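Local coordinates for restriction endonuclease (Mycobacterium sp., PDB 4F0Q), which recognises DNA carrying methylated cytosine and cleaves it, working as a tetramer whose chains each probably join a DNA-reading domain to a PD-(D/E)XK-type nuclease domain, at residues R21-Q33 with V171-I183. Numbering follows the deposited sequence.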
loop_
_atom_site.group_PDB
_atom_site.type_symbol
_atom_site.label_atom_id
_atom_site.label_comp_id
_atom_site.label_asym_id
_atom_site.label_seq_id
_atom_site.Cartn_x
_atom_site.Cartn_y
_atom_site.Cartn_z
ATOM N N ARG A 21 38.610 21.677 -3.460
ATOM C CA ARG A 21 38.390 21.263 -4.842
ATOM C C ARG A 21 37.128 20.408 -4.963
ATOM O O ARG A 21 37.159 19.186 -4.808
ATOM C CB ARG A 21 39.622 20.551 -5.417
ATOM C CG ARG A 21 40.206 19.456 -4.543
ATOM C CD ARG A 21 41.430 18.839 -5.197
ATOM N NE ARG A 21 41.686 17.487 -4.712
ATOM C CZ ARG A 21 42.366 17.203 -3.608
ATOM N NH1 ARG A 21 42.865 18.179 -2.863
ATOM N NH2 ARG A 21 42.545 15.940 -3.248
ATOM N N LEU A 22 36.012 21.074 -5.239
ATOM C CA LEU A 22 34.705 20.432 -5.238
ATOM C C LEU A 22 34.410 19.701 -6.541
ATOM O O LEU A 22 34.445 20.295 -7.619
ATOM C CB LEU A 22 33.611 21.470 -4.981
ATOM C CG LEU A 22 33.795 22.379 -3.765
ATOM C CD1 LEU A 22 32.636 23.356 -3.653
ATOM C CD2 LEU A 22 33.934 21.558 -2.494
ATOM N N VAL A 23 34.116 18.410 -6.436
ATOM C CA VAL A 23 33.647 17.646 -7.584
ATOM C C VAL A 23 32.152 17.380 -7.430
ATOM O O VAL A 23 31.697 16.932 -6.380
ATOM C CB VAL A 23 34.432 16.324 -7.765
ATOM C CG1 VAL A 23 34.430 15.511 -6.482
ATOM C CG2 VAL A 23 33.863 15.516 -8.923
ATOM N N PHE A 24 31.388 17.682 -8.474
ATOM C CA PHE A 24 29.938 17.550 -8.410
ATOM C C PHE A 24 29.449 16.294 -9.117
ATOM O O PHE A 24 30.138 15.745 -9.974
ATOM C CB PHE A 24 29.262 18.790 -9.000
ATOM C CG PHE A 24 29.588 20.059 -8.269
ATOM C CD1 PHE A 24 28.824 20.466 -7.187
ATOM C CD2 PHE A 24 30.660 20.844 -8.660
ATOM C CE1 PHE A 24 29.123 21.633 -6.511
ATOM C CE2 PHE A 24 30.964 22.011 -7.987
ATOM C CZ PHE A 24 30.195 22.407 -6.911
ATOM N N VAL A 25 28.257 15.839 -8.746
ATOM C CA VAL A 25 27.673 14.653 -9.358
ATOM C C VAL A 25 27.365 14.906 -10.829
ATOM O O VAL A 25 26.546 15.762 -11.163
ATOM C CB VAL A 25 26.386 14.216 -8.635
ATOM C CG1 VAL A 25 25.786 12.997 -9.317
ATOM C CG2 VAL A 25 26.674 13.925 -7.171
ATOM N N GLY A 26 28.034 14.162 -11.703
ATOM C CA GLY A 26 27.848 14.316 -13.133
ATOM C C GLY A 26 29.049 14.950 -13.808
ATOM O O GLY A 26 29.084 15.078 -15.031
ATOM N N ASP A 27 30.033 15.349 -13.005
ATOM C CA ASP A 27 31.256 15.953 -13.525
ATOM C C ASP A 27 31.996 15.002 -14.457
ATOM O O ASP A 27 32.264 13.853 -14.105
ATOM C CB ASP A 27 32.178 16.391 -12.385
ATOM C CG ASP A 27 31.737 17.695 -11.746
ATOM O OD1 ASP A 27 30.564 18.084 -11.926
ATOM O OD2 ASP A 27 32.565 18.330 -11.058
ATOM N N GLU A 28 32.316 15.492 -15.649
ATOM C CA GLU A 28 33.019 14.697 -16.647
ATOM C C GLU A 28 34.526 14.873 -16.513
ATOM O O GLU A 28 35.064 15.950 -16.771
ATOM C CB GLU A 28 32.554 15.077 -18.053
ATOM C CG GLU A 28 31.090 14.762 -18.315
ATOM C CD GLU A 28 30.600 15.300 -19.643
ATOM O OE1 GLU A 28 31.187 16.282 -20.142
ATOM O OE2 GLU A 28 29.626 14.738 -20.189
ATOM N N LEU A 29 35.200 13.803 -16.109
ATOM C CA LEU A 29 36.628 13.848 -15.837
ATOM C C LEU A 29 37.413 13.060 -16.879
ATOM O O LEU A 29 36.965 12.013 -17.345
ATOM C CB LEU A 29 36.911 13.288 -14.444
ATOM C CG LEU A 29 36.029 13.823 -13.313
ATOM C CD1 LEU A 29 36.304 13.075 -12.018
ATOM C CD2 LEU A 29 36.234 15.319 -13.126
ATOM N N ARG A 30 38.584 13.572 -17.241
ATOM C CA ARG A 30 39.474 12.875 -18.159
ATOM C C ARG A 30 40.315 11.866 -17.389
ATOM O O ARG A 30 41.011 12.228 -16.441
ATOM C CB ARG A 30 40.386 13.875 -18.872
ATOM C CG ARG A 30 41.452 13.241 -19.750
ATOM C CD ARG A 30 40.854 12.613 -20.998
ATOM N NE ARG A 30 41.889 12.105 -21.896
ATOM C CZ ARG A 30 42.328 10.851 -21.898
ATOM N NH1 ARG A 30 41.821 9.965 -21.054
ATOM N NH2 ARG A 30 43.275 10.480 -22.749
ATOM N N TYR A 31 40.247 10.600 -17.789
ATOM C CA TYR A 31 41.036 9.565 -17.130
ATOM C C TYR A 31 42.082 8.944 -18.048
ATOM O O TYR A 31 41.749 8.294 -19.038
ATOM C CB TYR A 31 40.145 8.466 -16.546
ATOM C CG TYR A 31 40.930 7.405 -15.805
ATOM C CD1 TYR A 31 41.395 7.634 -14.519
ATOM C CD2 TYR A 31 41.214 6.180 -16.396
ATOM C CE1 TYR A 31 42.118 6.676 -13.837
ATOM C CE2 TYR A 31 41.938 5.212 -15.721
ATOM C CZ TYR A 31 42.387 5.466 -14.441
ATOM O OH TYR A 31 43.106 4.510 -13.760
ATOM N N ALA A 32 43.348 9.147 -17.703
ATOM C CA ALA A 32 44.451 8.503 -18.403
ATOM C C ALA A 32 45.349 7.805 -17.390
ATOM O O ALA A 32 45.781 8.413 -16.411
ATOM C CB ALA A 32 45.238 9.522 -19.210
ATOM N N GLN A 33 45.624 6.526 -17.626
ATOM C CA GLN A 33 46.411 5.721 -16.695
ATOM C C GLN A 33 47.848 6.221 -16.563
ATOM O O GLN A 33 48.536 5.906 -15.590
ATOM C CB GLN A 33 46.405 4.249 -17.118
ATOM N N VAL A 171 33.130 11.856 -27.874
ATOM C CA VAL A 171 34.300 11.108 -27.431
ATOM C C VAL A 171 33.875 9.984 -26.490
ATOM O O VAL A 171 33.490 10.227 -25.346
ATOM C CB VAL A 171 35.313 12.021 -26.721
ATOM C CG1 VAL A 171 36.553 11.234 -26.329
ATOM C CG2 VAL A 171 35.682 13.196 -27.614
ATOM N N VAL A 172 33.953 8.751 -26.984
ATOM C CA VAL A 172 33.420 7.592 -26.273
ATOM C C VAL A 172 34.341 7.069 -25.167
ATOM O O VAL A 172 33.875 6.691 -24.091
ATOM C CB VAL A 172 33.053 6.452 -27.261
ATOM C CG1 VAL A 172 34.219 6.150 -28.195
ATOM C CG2 VAL A 172 32.604 5.202 -26.516
ATOM N N LYS A 173 35.644 7.063 -25.423
ATOM C CA LYS A 173 36.599 6.522 -24.461
ATOM C C LYS A 173 37.468 7.599 -23.818
ATOM O O LYS A 173 37.695 8.659 -24.401
ATOM C CB LYS A 173 37.490 5.468 -25.124
ATOM C CG LYS A 173 36.740 4.253 -25.643
ATOM C CD LYS A 173 37.697 3.234 -26.238
ATOM C CE LYS A 173 36.962 1.987 -26.703
ATOM N NZ LYS A 173 37.895 0.962 -27.248
ATOM N N GLY A 174 37.947 7.317 -22.610
ATOM C CA GLY A 174 38.903 8.181 -21.943
ATOM C C GLY A 174 38.319 9.117 -20.903
ATOM O O GLY A 174 39.016 9.997 -20.401
ATOM N N HIS A 175 37.044 8.934 -20.571
ATOM C CA HIS A 175 36.386 9.816 -19.612
ATOM C C HIS A 175 35.488 9.067 -18.630
ATOM O O HIS A 175 34.805 8.113 -18.999
ATOM C CB HIS A 175 35.575 10.894 -20.335
ATOM C CG HIS A 175 36.402 11.807 -21.186
ATOM N ND1 HIS A 175 36.872 11.443 -22.429
ATOM C CD2 HIS A 175 36.841 13.070 -20.973
ATOM C CE1 HIS A 175 37.566 12.442 -22.946
ATOM N NE2 HIS A 175 37.562 13.442 -22.083
ATOM N N VAL A 176 35.494 9.515 -17.378
ATOM C CA VAL A 176 34.630 8.944 -16.354
ATOM C C VAL A 176 33.765 10.015 -15.696
ATOM O O VAL A 176 34.189 11.157 -15.528
ATOM C CB VAL A 176 35.435 8.194 -15.270
ATOM C CG1 VAL A 176 35.992 6.891 -15.826
ATOM C CG2 VAL A 176 36.549 9.076 -14.721
ATOM N N GLU A 177 32.548 9.633 -15.329
ATOM C CA GLU A 177 31.607 10.539 -14.691
ATOM C C GLU A 177 31.498 10.228 -13.203
ATOM O O GLU A 177 31.398 9.064 -12.811
ATOM C CB GLU A 177 30.231 10.421 -15.347
ATOM C CG GLU A 177 29.129 11.174 -14.623
ATOM C CD GLU A 177 27.748 10.845 -15.154
ATOM O OE1 GLU A 177 27.648 10.372 -16.305
ATOM O OE2 GLU A 177 26.762 11.054 -14.418
ATOM N N PHE A 178 31.523 11.277 -12.384
ATOM C CA PHE A 178 31.393 11.140 -10.938
ATOM C C PHE A 178 29.932 10.950 -10.542
ATOM O O PHE A 178 29.056 11.696 -10.978
ATOM C CB PHE A 178 31.988 12.362 -10.236
ATOM C CG PHE A 178 31.915 12.300 -8.736
ATOM C CD1 PHE A 178 32.639 11.353 -8.031
ATOM C CD2 PHE A 178 31.137 13.202 -8.031
ATOM C CE1 PHE A 178 32.577 11.298 -6.652
ATOM C CE2 PHE A 178 31.072 13.154 -6.651
ATOM C CZ PHE A 178 31.796 12.201 -5.961
ATOM N N CYS A 179 29.677 9.944 -9.710
ATOM C CA CYS A 179 28.314 9.574 -9.345
ATOM C C CYS A 179 28.057 9.677 -7.844
ATOM O O CYS A 179 27.033 9.202 -7.350
ATOM C CB CYS A 179 28.000 8.157 -9.834
ATOM S SG CYS A 179 28.069 7.956 -11.629
ATOM N N GLY A 180 28.986 10.293 -7.123
ATOM C CA GLY A 180 28.807 10.539 -5.704
ATOM C C GLY A 180 29.486 9.536 -4.791
ATOM O O GLY A 180 30.107 8.574 -5.248
ATOM N N ALA A 181 29.371 9.775 -3.489
ATOM C CA ALA A 181 29.880 8.855 -2.480
ATOM C C ALA A 181 28.731 7.990 -1.975
ATOM O O ALA A 181 27.627 8.485 -1.757
ATOM C CB ALA A 181 30.516 9.624 -1.332
ATOM N N ALA A 182 28.991 6.701 -1.789
ATOM C CA ALA A 182 27.926 5.765 -1.443
ATOM C C ALA A 182 28.190 4.973 -0.165
ATOM O O ALA A 182 29.337 4.708 0.197
ATOM C CB ALA A 182 27.661 4.818 -2.608
ATOM N N ILE A 183 27.107 4.603 0.511
ATOM C CA ILE A 183 27.168 3.711 1.660
ATOM C C ILE A 183 26.623 2.352 1.245
ATOM O O ILE A 183 25.608 2.273 0.555
ATOM C CB ILE A 183 26.306 4.235 2.825
ATOM C CG1 ILE A 183 26.664 5.685 3.151
ATOM C CG2 ILE A 183 26.464 3.352 4.054
ATOM C CD1 ILE A 183 25.856 6.265 4.287
#
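Leu29 and Val176 form a hydrogen-bonded antiparallel pair, with Leu29 N to Val176 O and Val176 N to Leu29 O both 2.9 Å, and so set the register between the short strand 28-30 and the long strand of the mixed sheet in the N-terminal, probably PUA-like half. A type II turn from Phe24 to Asp27 leads into the pairing; Gly26, its third residue, gives an N-H bond to Phe178 O, and Phe178 N returns one to Asp27 O. Phe178 buries more surface against the other segment than any other residue, its ring contacted on both faces and at its edge. Val23 CG1 lies over one face, 4.2 Å from the centroid and 15° off the normal, while Gly180 N, from the ring's own strand, sits over the centre of the opposite face. Phe24 O comes to the edge, 3.4 Å from Phe178 CD2. With CG anti to the backbone N (chi1 -179°), the ring reaches across to this turn, and Phe159 and Val219 add to the cluster. Tyr31 CB meets Val176 CG2 at 4.1 Å.

The solvent side is at Glu28 and Glu177, partly exposed, their carboxylates not touching; Glu177 instead forms a salt bridge with Arg160. His175 is the buried exception on that face: Arg30 lays its CD over the ring, and its NE pairs with Asp43. The chain bends at chi2 (71°), bringing NH1 back to Gly174 O, which accepts two bonds: one from Tyr31 N, above the carbonyl plane, and a bent one from Arg30 NH1 at 2.9 Å, on an in-plane lone pair but with the oxygen tilted off the guanidinium plane.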